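PDB 2VO8: Exo-alpha-sialidase from Clostridium perfringens, which probably removes terminal sialic acids from glycans, and carries the cohesin module modelled here, which probably binds dockerin partners in toxin complexes. Local coordinates for residues Y42-L47 against A117-G122; E53-N58 against V99-K104; T61-S66 against D93-K98. One frame throughout, in Å; residues are numbered along the deposited sequence.

Contact 1. Residues Y42-L47 against A117-G122; sequences YSAEYL and ALVGAG
Ser-43 to Tyr-46 run antiparallel to Ala-117 to Gly-120, Glu-45 and Leu-118 forming a hydrogen-bonded pair in which Glu-45 N gives to Leu-118 O (2.9 Å) and Leu-118 N returns a bond to Glu-45 O (3.0 Å). Toward Tyr-42 the register slips. Gly-120 O takes a nearly straight bond from Tyr-42 N (2.8 Å, 167° at the hydrogen) and a weak one from Ser-43 N, so that two residues, Tyr-42 and Ser-43, stand opposite the single Gly-120, a classic beta bulge. Gly-120 N bonds back to Ser-43 O at 2.9 Å. With chi1 of 57°, Ser-43 OG sits between its own N and carbonyl carbon and lies 3.3 Å from Gly-120 CA. The pair belongs to the beta sandwich of the cohesin fold. On its inner face Ala-44 CB meets Val-119 CG1 (4.1 Å), and Ala-117 CB lies obliquely to the Tyr-46 ring, nearest Tyr-46 CD1 (4.1 Å). On the other face the Glu-45 and Leu-118 side chains run alongside each other in the same direction, and Leu-118 CD1 reaches Glu-45 OE1 at 3.7 Å. Strand 78-85 flanks 42-47, and strand 126-139 flanks 117-121.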
loop_
_atom_site.group_PDB
_atom_site.type_symbol
_atom_site.label_atom_id
_atom_site.label_comp_id
_atom_site.label_asym_id
_atom_site.label_seq_id
_atom_site.Cartn_x
_atom_site.Cartn_y
_atom_site.Cartn_z
ATOM N N TYR A 42 7.445 -14.173 -0.684
ATOM C CA TYR A 42 6.879 -14.445 -2.021
ATOM C C TYR A 42 5.541 -13.719 -2.279
ATOM O O TYR A 42 5.027 -13.686 -3.412
ATOM C CB TYR A 42 6.831 -15.952 -2.308
ATOM C CG TYR A 42 8.236 -16.506 -2.551
ATOM C CD1 TYR A 42 8.816 -16.396 -3.799
ATOM C CD2 TYR A 42 9.004 -17.071 -1.502
ATOM C CE1 TYR A 42 10.101 -16.886 -4.058
ATOM C CE2 TYR A 42 10.272 -17.548 -1.740
ATOM C CZ TYR A 42 10.824 -17.446 -3.035
ATOM O OH TYR A 42 12.096 -17.898 -3.365
ATOM N N SER A 43 4.958 -13.129 -1.251
ATOM C CA SER A 43 3.659 -12.463 -1.462
ATOM C C SER A 43 3.497 -11.458 -0.358
ATOM O O SER A 43 4.109 -11.628 0.700
ATOM C CB SER A 43 2.510 -13.478 -1.423
ATOM O OG SER A 43 2.449 -14.209 -0.225
ATOM N N ALA A 44 2.684 -10.426 -0.590
ATOM C CA ALA A 44 2.291 -9.544 0.523
ATOM C C ALA A 44 0.784 -9.289 0.447
ATOM O O ALA A 44 0.129 -9.548 -0.595
ATOM C CB ALA A 44 3.101 -8.296 0.522
ATOM N N GLU A 45 0.226 -8.783 1.542
ATOM C CA GLU A 45 -1.182 -8.405 1.579
ATOM C C GLU A 45 -1.400 -7.175 2.453
ATOM O O GLU A 45 -1.019 -7.157 3.624
ATOM C CB GLU A 45 -2.036 -9.568 2.088
ATOM C CG GLU A 45 -3.442 -9.169 2.509
ATOM C CD GLU A 45 -4.289 -10.360 2.911
ATOM O OE1 GLU A 45 -3.800 -11.504 2.801
ATOM O OE2 GLU A 45 -5.445 -10.152 3.338
ATOM N N TYR A 46 -2.013 -6.147 1.877
ATOM C CA TYR A 46 -2.423 -4.973 2.639
ATOM C C TYR A 46 -3.941 -4.908 2.776
ATOM O O TYR A 46 -4.671 -5.503 1.984
ATOM C CB TYR A 46 -1.899 -3.695 1.980
ATOM C CG TYR A 46 -0.415 -3.718 1.695
ATOM C CD1 TYR A 46 0.509 -3.480 2.704
ATOM C CD2 TYR A 46 0.063 -3.977 0.418
ATOM C CE1 TYR A 46 1.868 -3.500 2.448
ATOM C CE2 TYR A 46 1.419 -3.998 0.152
ATOM C CZ TYR A 46 2.316 -3.759 1.171
ATOM O OH TYR A 46 3.668 -3.780 0.912
ATOM N N LEU A 47 -4.407 -4.182 3.787
ATOM C CA LEU A 47 -5.717 -3.584 3.748
ATOM C C LEU A 47 -5.415 -2.093 3.798
ATOM O O LEU A 47 -4.873 -1.572 4.782
ATOM C CB LEU A 47 -6.704 -4.086 4.807
ATOM C CG LEU A 47 -8.109 -3.494 4.509
ATOM C CD1 LEU A 47 -8.870 -4.200 3.400
ATOM C CD2 LEU A 47 -8.958 -3.335 5.780
ATOM N N ALA A 117 -1.064 -5.736 7.129
ATOM C CA ALA A 117 0.170 -5.808 6.332
ATOM C C ALA A 117 0.861 -7.116 6.713
ATOM O O ALA A 117 1.225 -7.306 7.863
ATOM C CB ALA A 117 1.051 -4.638 6.588
ATOM N N LEU A 118 0.929 -8.025 5.752
ATOM C CA LEU A 118 1.357 -9.429 6.008
ATOM C C LEU A 118 2.241 -9.819 4.844
ATOM O O LEU A 118 2.064 -9.265 3.728
ATOM C CB LEU A 118 0.169 -10.374 6.002
ATOM C CG LEU A 118 -1.142 -10.199 6.757
ATOM C CD1 LEU A 118 -2.157 -11.108 6.145
ATOM C CD2 LEU A 118 -0.964 -10.504 8.251
ATOM N N VAL A 119 3.138 -10.786 5.074
ATOM C CA VAL A 119 3.903 -11.417 3.984
ATOM C C VAL A 119 3.757 -12.939 4.053
ATOM O O VAL A 119 3.630 -13.515 5.138
ATOM C CB VAL A 119 5.423 -11.011 3.920
ATOM C CG1 VAL A 119 5.629 -9.522 3.529
ATOM C CG2 VAL A 119 6.141 -11.326 5.235
ATOM N N GLY A 120 3.691 -13.574 2.872
ATOM C CA GLY A 120 3.769 -15.019 2.733
ATOM C C GLY A 120 5.206 -15.299 2.405
ATOM O O GLY A 120 5.821 -14.591 1.584
ATOM N N ALA A 121 5.744 -16.329 3.044
ATOM C CA ALA A 121 7.171 -16.580 3.023
ATOM C C ALA A 121 7.444 -18.000 2.561
ATOM O O ALA A 121 6.527 -18.794 2.352
ATOM C CB ALA A 121 7.770 -16.344 4.402
ATOM N N GLY A 122 8.723 -18.304 2.405
ATOM C CA GLY A 122 9.187 -19.630 1.920
ATOM C C GLY A 122 9.088 -20.792 2.902
ATOM O O GLY A 122 9.425 -21.937 2.576
#

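Contact 2. Residues E53-N58 against V99-K104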
loop_
_atom_site.group_PDB
_atom_site.type_symbol
_atom_site.label_atom_id
_atom_site.label_comp_id
_atom_site.label_asym_id
_atom_site.label_seq_id
_atom_site.Cartn_x
_atom_site.Cartn_y
_atom_site.Cartn_z
ATOM N N GLU A 53 -14.848 9.738 1.069
ATOM C CA GLU A 53 -15.497 11.050 0.773
ATOM C C GLU A 53 -14.523 12.043 0.125
ATOM O O GLU A 53 -14.921 12.915 -0.676
ATOM C CB GLU A 53 -16.083 11.690 2.045
ATOM C CG GLU A 53 -17.138 10.860 2.720
ATOM C CD GLU A 53 -17.815 11.599 3.864
ATOM O OE1 GLU A 53 -17.186 12.479 4.469
ATOM O OE2 GLU A 53 -18.992 11.278 4.137
ATOM N N ALA A 54 -13.243 11.907 0.449
ATOM C CA ALA A 54 -12.248 12.870 0.029
ATOM C C ALA A 54 -11.478 12.511 -1.245
ATOM O O ALA A 54 -10.920 13.410 -1.866
ATOM C CB ALA A 54 -11.293 13.155 1.140
ATOM N N PHE A 55 -11.411 11.222 -1.575
ATOM C CA PHE A 55 -10.665 10.661 -2.703
ATOM C C PHE A 55 -11.497 9.753 -3.579
ATOM O O PHE A 55 -12.334 9.063 -3.109
ATOM C CB PHE A 55 -9.438 9.860 -2.266
ATOM C CG PHE A 55 -8.539 10.573 -1.325
ATOM C CD1 PHE A 55 -7.534 11.327 -1.782
ATOM C CD2 PHE A 55 -8.709 10.460 0.038
ATOM C CE1 PHE A 55 -6.719 11.951 -0.943
ATOM C CE2 PHE A 55 -7.906 11.075 0.867
ATOM C CZ PHE A 55 -6.916 11.848 0.384
ATOM N N ILE A 56 -11.153 9.771 -4.856
ATOM C CA ILE A 56 -11.560 8.799 -5.863
ATOM C C ILE A 56 -10.418 7.719 -6.051
ATOM O O ILE A 56 -9.356 8.130 -6.369
ATOM C CB ILE A 56 -11.770 9.572 -7.228
ATOM C CG1 ILE A 56 -12.820 10.675 -7.091
ATOM C CG2 ILE A 56 -12.075 8.689 -8.327
ATOM C CD1 ILE A 56 -12.703 11.785 -8.069
ATOM N N LEU A 57 -10.718 6.408 -5.872
ATOM C CA LEU A 57 -9.734 5.381 -6.194
ATOM C C LEU A 57 -9.684 5.117 -7.695
ATOM O O LEU A 57 -10.661 4.659 -8.286
ATOM C CB LEU A 57 -10.046 4.087 -5.442
ATOM C CG LEU A 57 -9.096 2.912 -5.690
ATOM C CD1 LEU A 57 -7.698 3.236 -5.185
ATOM C CD2 LEU A 57 -9.627 1.645 -5.038
ATOM N N ASN A 58 -8.539 5.409 -8.304
ATOM C CA ASN A 58 -8.397 5.320 -9.765
ATOM C C ASN A 58 -7.947 3.977 -10.262
ATOM O O ASN A 58 -8.656 3.343 -11.047
ATOM C CB ASN A 58 -7.446 6.373 -10.309
ATOM C CG ASN A 58 -7.918 7.764 -10.034
ATOM O OD1 ASN A 58 -7.133 8.657 -9.644
ATOM N ND2 ASN A 58 -9.219 7.962 -10.209
ATOM N N VAL A 99 -0.865 2.982 -5.675
ATOM C CA VAL A 99 -2.299 3.262 -5.533
ATOM C C VAL A 99 -2.556 4.683 -6.047
ATOM O O VAL A 99 -2.013 5.647 -5.535
ATOM C CB VAL A 99 -2.809 3.123 -4.059
ATOM C CG1 VAL A 99 -4.336 3.379 -3.954
ATOM C CG2 VAL A 99 -2.476 1.801 -3.474
ATOM N N ASN A 100 -3.315 4.804 -7.137
ATOM C CA ASN A 100 -3.504 6.088 -7.806
ATOM C C ASN A 100 -4.876 6.630 -7.367
ATOM O O ASN A 100 -5.880 5.924 -7.452
ATOM C CB ASN A 100 -3.439 5.929 -9.325
ATOM C CG ASN A 100 -3.323 7.238 -10.018
ATOM O OD1 ASN A 100 -4.331 8.001 -10.103
ATOM N ND2 ASN A 100 -2.111 7.574 -10.480
ATOM N N LEU A 101 -4.855 7.837 -6.817
ATOM C CA LEU A 101 -6.016 8.515 -6.203
ATOM C C LEU A 101 -6.127 9.928 -6.721
ATOM O O LEU A 101 -5.159 10.532 -7.036
ATOM C CB LEU A 101 -5.859 8.570 -4.673
ATOM C CG LEU A 101 -5.852 7.181 -4.018
ATOM C CD1 LEU A 101 -4.649 7.038 -3.049
ATOM C CD2 LEU A 101 -7.111 6.827 -3.333
ATOM N N THR A 102 -7.346 10.466 -6.794
ATOM C CA THR A 102 -7.572 11.892 -7.088
ATOM C C THR A 102 -8.433 12.493 -5.965
ATOM O O THR A 102 -9.531 11.977 -5.683
ATOM C CB THR A 102 -8.269 12.110 -8.427
ATOM O OG1 THR A 102 -7.504 11.493 -9.491
ATOM C CG2 THR A 102 -8.502 13.626 -8.712
ATOM N N PRO A 103 -7.927 13.534 -5.304
ATOM C CA PRO A 103 -8.783 14.140 -4.242
ATOM C C PRO A 103 -9.978 14.841 -4.851
ATOM O O PRO A 103 -9.892 15.318 -5.971
ATOM C CB PRO A 103 -7.857 15.145 -3.540
ATOM C CG PRO A 103 -6.415 14.842 -4.097
ATOM C CD PRO A 103 -6.629 14.214 -5.427
ATOM N N LYS A 104 -11.108 14.847 -4.143
ATOM C CA LYS A 104 -12.265 15.612 -4.669
ATOM C C LYS A 104 -12.819 16.628 -3.678
ATOM O O LYS A 104 -13.824 17.298 -3.997
ATOM C CB LYS A 104 -13.341 14.656 -5.146
ATOM C CG LYS A 104 -13.956 13.749 -4.091
ATOM C CD LYS A 104 -14.977 12.892 -4.752
ATOM C CE LYS A 104 -15.736 11.954 -3.847
ATOM N NZ LYS A 104 -16.874 12.592 -3.071
#
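Ile-56 and Thr-102 hold each other through two backbone bonds: Ile-56 N gives an almost straight one to Thr-102 O (2.9 Å, 177° at the hydrogen), and Thr-102 N returns one to Ile-56 O (3.1 Å). Further backbone bonds lie on either side, Asn-58 N to Asn-100 O and, where the strands give way to loop, a short one from Lys-104 N to Ala-54 O (2.7 Å). Lys-104 adds a side-chain bond. Its chain turns at chi4 (80°) and brings NZ to Glu-53 O at 3.1 Å, while its side chain crosses that of Ile-56 at about a right angle, Lys-104 CD 3.9 Å from Ile-56 CG1, on the exposed face. The opposite face is apolar. Leu-57 CD1, placed by a chi2 of 65°, touches Val-99 CG1 at 3.6 Å and Leu-101 CD2 a little farther off. Next along, Phe-55 CB meets the same Leu-101 CD2 at 4.0 Å, and Pro-103 CA lies obliquely to the Phe-55 ring, nearest CD1 (3.9 Å). Farther out, Tyr-50 packs on both Phe-55 and Leu-57. Strand 95-103 has strand 26-33 as its other neighbour, with Phe-26 against Leu-101 and Pro-103, and strand 126-139 brings Val-136 and Ile-138 onto Phe-55.

Contact 3. Residues T61-S66 against D93-K98; sequences TSFNDS and DSDLVK
Thr-61 and Lys-98 are tied by two nearly straight backbone bonds, Lys-98 N to Thr-61 O at 2.8 Å and Thr-61 N to Lys-98 O at 3.0 Å, each donor lying in the plane of the carbonyl it meets. This is an antiparallel hydrogen-bonded pair, and a water sits beside it, bonded to Thr-61 OG1. Two residues on, Phe-63 N reaches Leu-96 O at 2.9 Å, but from above the carbonyl plane (59° out of it), as the chain turns out of the strand. The departing loop is braced from within. Asn-64 OD1 accepts from Ser-66 N, closing an Asx turn, and from Ser-66 OG at 2.8 Å, both donors coming from the same face of the amide; Ser-62 OG adds a bond to Asn-64 O.

The packing centres on Phe-63. Its CG is anti to the backbone N (chi1 -170°), and the ring lies with one face over Asp-95, whose CB stands 3.5 Å from the centroid of the Phe-63 ring and almost on the normal: a CH-pi contact. The ring and the carboxylate are close to perpendicular (88°), and Asp-95 OD1 forms a salt bridge with Lys-15 NZ. The Lys-98 side chain crosses that of Phe-63 at about a right angle, Lys-98 CG 3.9 Å from Phe-63 CD1, before bending at chi3; Lys-98 CE lies 3.5 Å from Ser-62 O. Ile-29 of strand 26-33 also touches both Phe-63 and Asp-95, while on the buried side Val-97 packs on Ile-81 and Val-83. Leu-96 and Val-97 stand opposite Leu-30 of strand 26-33, a classic beta bulge in strand 95-103, which runs between 26-33 and 55-62 in the cohesin beta sandwich.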
loop_
_atom_site.group_PDB
_atom_site.type_symbol
_atom_site.label_atom_id
_atom_site.label_comp_id
_atom_site.label_asym_id
_atom_site.label_seq_id
_atom_site.Cartn_x
_atom_site.Cartn_y
_atom_site.Cartn_z
ATOM N N THR A 61 -1.915 -0.736 -9.127
ATOM C CA THR A 61 -1.065 -1.557 -9.981
ATOM C C THR A 61 0.237 -1.980 -9.317
ATOM O O THR A 61 0.682 -1.447 -8.278
ATOM C CB THR A 61 -0.703 -0.806 -11.267
ATOM O OG1 THR A 61 -0.025 0.387 -10.933
ATOM C CG2 THR A 61 -1.989 -0.441 -12.100
ATOM N N SER A 62 0.875 -2.960 -9.926
ATOM C CA SER A 62 2.175 -3.404 -9.409
ATOM C C SER A 62 3.252 -2.358 -9.629
ATOM O O SER A 62 3.260 -1.597 -10.611
ATOM C CB SER A 62 2.558 -4.740 -10.076
ATOM O OG SER A 62 2.804 -4.499 -11.429
ATOM N N PHE A 63 4.206 -2.303 -8.686
ATOM C CA PHE A 63 5.266 -1.322 -8.768
ATOM C C PHE A 63 6.244 -1.670 -9.896
ATOM O O PHE A 63 6.891 -0.790 -10.458
ATOM C CB PHE A 63 5.958 -1.139 -7.407
ATOM C CG PHE A 63 6.901 0.022 -7.363
ATOM C CD1 PHE A 63 6.437 1.307 -7.117
ATOM C CD2 PHE A 63 8.271 -0.176 -7.557
ATOM C CE1 PHE A 63 7.340 2.389 -7.076
ATOM C CE2 PHE A 63 9.151 0.880 -7.509
ATOM C CZ PHE A 63 8.689 2.170 -7.272
ATOM N N ASN A 64 6.283 -2.957 -10.261
ATOM C CA ASN A 64 6.998 -3.414 -11.446
ATOM C C ASN A 64 6.417 -4.750 -11.933
ATOM O O ASN A 64 5.545 -5.377 -11.284
ATOM C CB ASN A 64 8.510 -3.533 -11.171
ATOM C CG ASN A 64 8.824 -4.572 -10.120
ATOM O OD1 ASN A 64 8.252 -5.661 -10.109
ATOM N ND2 ASN A 64 9.743 -4.236 -9.208
ATOM N N ASP A 65 6.923 -5.192 -13.078
ATOM C CA ASP A 65 6.355 -6.341 -13.765
ATOM C C ASP A 65 6.944 -7.702 -13.331
ATOM O O ASP A 65 6.723 -8.716 -14.000
ATOM C CB ASP A 65 6.430 -6.110 -15.290
ATOM C CG ASP A 65 7.848 -6.146 -15.819
ATOM O OD1 ASP A 65 8.777 -6.307 -14.987
ATOM O OD2 ASP A 65 8.034 -6.011 -17.070
ATOM N N SER A 66 7.634 -7.743 -12.186
ATOM C CA SER A 66 7.984 -9.021 -11.543
ATOM C C SER A 66 7.001 -9.467 -10.462
ATOM O O SER A 66 7.200 -10.503 -9.815
ATOM C CB SER A 66 9.395 -8.967 -10.952
ATOM O OG SER A 66 9.437 -8.143 -9.805
ATOM N N ASP A 93 13.567 -4.525 0.854
ATOM C CA ASP A 93 13.190 -3.081 0.969
ATOM C C ASP A 93 12.441 -2.585 -0.271
ATOM O O ASP A 93 12.448 -1.375 -0.579
ATOM C CB ASP A 93 14.452 -2.250 1.207
ATOM C CG ASP A 93 14.925 -2.282 2.687
ATOM O OD1 ASP A 93 14.528 -3.136 3.491
ATOM O OD2 ASP A 93 15.722 -1.420 3.038
ATOM N N SER A 94 11.797 -3.510 -0.971
ATOM C CA SER A 94 11.168 -3.181 -2.252
ATOM C C SER A 94 9.829 -2.424 -2.108
ATOM O O SER A 94 9.096 -2.617 -1.177
ATOM C CB SER A 94 10.978 -4.396 -3.205
ATOM O OG SER A 94 11.031 -5.671 -2.582
ATOM N N ASP A 95 9.552 -1.603 -3.111
ATOM C CA ASP A 95 8.249 -1.029 -3.335
ATOM C C ASP A 95 7.438 -2.024 -4.188
ATOM O O ASP A 95 7.978 -2.656 -5.135
ATOM C CB ASP A 95 8.395 0.351 -3.982
ATOM C CG ASP A 95 9.034 1.381 -3.025
ATOM O OD1 ASP A 95 9.168 1.073 -1.840
ATOM O OD2 ASP A 95 9.385 2.478 -3.462
ATOM N N LEU A 96 6.179 -2.205 -3.800
ATOM C CA LEU A 96 5.347 -3.290 -4.312
ATOM C C LEU A 96 4.089 -2.841 -5.097
ATOM O O LEU A 96 3.711 -3.481 -6.075
ATOM C CB LEU A 96 4.928 -4.202 -3.169
ATOM C CG LEU A 96 6.037 -4.954 -2.432
ATOM C CD1 LEU A 96 5.466 -5.829 -1.360
ATOM C CD2 LEU A 96 6.830 -5.832 -3.447
ATOM N N VAL A 97 3.461 -1.748 -4.668
ATOM C CA VAL A 97 2.143 -1.375 -5.201
ATOM C C VAL A 97 2.055 0.145 -5.375
ATOM O O VAL A 97 2.585 0.891 -4.544
ATOM C CB VAL A 97 1.008 -1.810 -4.269
ATOM C CG1 VAL A 97 -0.423 -1.373 -4.905
ATOM C CG2 VAL A 97 1.088 -3.280 -3.925
ATOM N N LYS A 98 1.428 0.575 -6.478
ATOM C CA LYS A 98 1.109 1.991 -6.739
ATOM C C LYS A 98 -0.403 2.122 -6.587
ATOM O O LYS A 98 -1.146 1.455 -7.306
ATOM C CB LYS A 98 1.446 2.360 -8.180
ATOM C CG LYS A 98 2.901 2.236 -8.588
ATOM C CD LYS A 98 3.143 2.830 -9.986
ATOM C CE LYS A 98 3.496 1.823 -11.087
ATOM N NZ LYS A 98 4.350 2.578 -12.087
HETATM O O HOH W 1 -1.614 2.634 -10.337
#

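Contacts 2 and 3 hold the same two strands, 55-62 and 95-103, at opposite ends of one antiparallel ladder, their centres about 19 Å apart; contact 1 pairs the strands just before and after these in the chain, so the others nest inside its loop. Contacts 1 and 3 meet in the interior, where Leu-96 CD1 lies 3.5 Å from Tyr-46 OH and 3.9 Å from Ala-44 CB. All three are partly buried. Contact 2 has the most exposed touching residues, among them Ile-56 and Lys-104; contact 3 has none fully exposed. Inward go Ala-44, Val-119 and Ala-117 beside Tyr-46 in contact 1, leucines and Phe-55 in contact 2, Leu-96 and Val-97 in contact 3, whose Phe-63/Asp-95 CH-pi contact is its more open side.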